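Local coordinates for protein kinase domain-containing protein (Chaetomium thermophilum, PDB 6Z3U) that acts as the cyclin-dependent kinase CDK7 of the CAK complex, a serine/threonine kinase activated by MAT1 and cyclin H, at the interface of chains A and B. Sequence-based numbering; all coordinates share one arbitrary frame. Chains: chain A, Protein kinase domain-containing protein; chain B, RING-type domain-containing protein.

The interface of chains A and B. Residues chain A 272, 320-323, 325-327; chain B 34-35, 38.
A short helix of the MAT1 chain, B 34-39, docks on a C-lobe loop and the 3-10 helix 323-325 of the kinase, in a heteromeric interface that helps join MAT1 to the kinase in the CAK assembly, with B:Thr38 meeting A:Trp320 and A:Pro321 at its centre. The indole NE1 of A:Trp320 donates to the backbone O of B:Thr38 at 2.7 Å. This bond bends to 151° at the hydrogen, lies near the ring plane and uses a carbonyl lone pair, so the ring presents its edge. A:Val323 CG2 covers one indole face from 3.5 Å above the plane, offset toward the rim, which should steady the ring. The B:Thr38 hydroxyl OG1 stands anti to its backbone N (chi1 -155°) and donates to the carbonyl O of A:Pro321, the donor tilted 24° from the carbonyl plane. On its other branch, B:Thr38 CG2 packs against A:Leu326 CD1 at 3.6 Å, the two side chains running past each other in opposite directions. B:Gln35 places OE1 2.9 Å from A:Lys325 O; two acceptors would clash there, so the modelled amide orientation is doubtful. B:Gln34 lays its bent side chain by A:Gly322, with OE1 3.4 Å from CA. Centred about 22 Å from A:Asp220, the aspartate of the HRD motif and the predicted catalytic base, this patch likely contributes to holding MAT1 on the kinase, away from the active site.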
# COMPACT_ATOMS: atom_id res chain seq x y z
N HIS A 272 -17.44 -4.47 6.28
CA HIS A 272 -17.37 -4.34 4.82
C HIS A 272 -17.85 -2.94 4.45
O HIS A 272 -19.01 -2.74 4.10
CB HIS A 272 -18.21 -5.43 4.14
CG HIS A 272 -17.75 -6.82 4.44
ND1 HIS A 272 -18.59 -7.79 4.95
CD2 HIS A 272 -16.54 -7.41 4.30
CE1 HIS A 272 -17.92 -8.91 5.12
NE2 HIS A 272 -16.68 -8.71 4.73
N TRP A 320 -32.07 3.39 6.78
CA TRP A 320 -30.82 2.65 6.65
C TRP A 320 -31.12 1.17 6.77
O TRP A 320 -30.88 0.55 7.82
CB TRP A 320 -29.81 3.10 7.71
CG TRP A 320 -28.42 2.57 7.54
CD1 TRP A 320 -27.99 1.64 6.64
CD2 TRP A 320 -27.26 2.96 8.29
NE1 TRP A 320 -26.64 1.42 6.79
CE2 TRP A 320 -26.17 2.22 7.80
CE3 TRP A 320 -27.05 3.86 9.34
CZ2 TRP A 320 -24.89 2.35 8.31
CZ3 TRP A 320 -25.77 4.00 9.85
CH2 TRP A 320 -24.71 3.25 9.33
N PRO A 321 -31.65 0.56 5.71
CA PRO A 321 -32.03 -0.85 5.79
C PRO A 321 -30.87 -1.73 6.23
O PRO A 321 -29.75 -1.61 5.74
CB PRO A 321 -32.48 -1.18 4.36
CG PRO A 321 -32.90 0.13 3.80
CD PRO A 321 -31.99 1.15 4.41
N GLY A 322 -31.15 -2.63 7.17
CA GLY A 322 -30.17 -3.56 7.68
C GLY A 322 -29.26 -3.00 8.75
O GLY A 322 -28.37 -3.71 9.21
N VAL A 323 -29.46 -1.74 9.16
CA VAL A 323 -28.56 -1.14 10.14
C VAL A 323 -28.59 -1.93 11.44
O VAL A 323 -27.54 -2.18 12.06
CB VAL A 323 -28.93 0.34 10.36
CG1 VAL A 323 -30.33 0.47 10.94
CG2 VAL A 323 -27.91 1.02 11.26
N LYS A 325 -28.78 -4.88 11.90
CA LYS A 325 -28.12 -6.17 11.74
C LYS A 325 -26.60 -6.07 11.80
O LYS A 325 -25.91 -7.06 11.55
CB LYS A 325 -28.54 -6.81 10.42
CG LYS A 325 -30.04 -6.82 10.17
CD LYS A 325 -30.78 -7.55 11.29
CE LYS A 325 -32.21 -7.89 10.87
NZ LYS A 325 -32.99 -6.68 10.48
N LEU A 326 -26.06 -4.89 12.11
CA LEU A 326 -24.62 -4.73 12.16
C LEU A 326 -24.03 -5.47 13.36
O LEU A 326 -24.70 -5.64 14.38
CB LEU A 326 -24.24 -3.25 12.22
CG LEU A 326 -23.79 -2.50 10.96
CD1 LEU A 326 -23.69 -3.36 9.72
CD2 LEU A 326 -24.72 -1.32 10.70
N PRO A 327 -22.78 -5.91 13.27
CA PRO A 327 -22.21 -6.76 14.33
C PRO A 327 -22.30 -6.15 15.72
O PRO A 327 -22.44 -6.90 16.70
CB PRO A 327 -20.75 -6.93 13.90
CG PRO A 327 -20.77 -6.76 12.42
CD PRO A 327 -21.83 -5.73 12.15
N GLN B 34 -26.23 -8.94 3.41
CA GLN B 34 -26.74 -7.83 4.22
C GLN B 34 -25.60 -6.95 4.72
O GLN B 34 -25.72 -5.71 4.70
CB GLN B 34 -27.55 -8.38 5.39
CG GLN B 34 -28.39 -7.32 6.10
CD GLN B 34 -29.49 -6.77 5.22
OE1 GLN B 34 -29.55 -5.57 4.97
NE2 GLN B 34 -30.38 -7.64 4.76
N GLN B 35 -24.50 -7.55 5.16
CA GLN B 35 -23.42 -6.77 5.74
C GLN B 35 -22.73 -5.89 4.71
O GLN B 35 -22.27 -4.79 5.04
CB GLN B 35 -22.40 -7.69 6.41
CG GLN B 35 -22.21 -7.42 7.90
CD GLN B 35 -23.46 -7.72 8.72
OE1 GLN B 35 -23.90 -6.89 9.52
NE2 GLN B 35 -24.02 -8.90 8.53
N THR B 38 -25.71 -2.97 3.72
CA THR B 38 -26.01 -2.09 4.85
C THR B 38 -24.76 -1.45 5.43
O THR B 38 -24.87 -0.45 6.14
CB THR B 38 -26.75 -2.87 5.93
OG1 THR B 38 -27.53 -1.97 6.73
CG2 THR B 38 -25.77 -3.61 6.83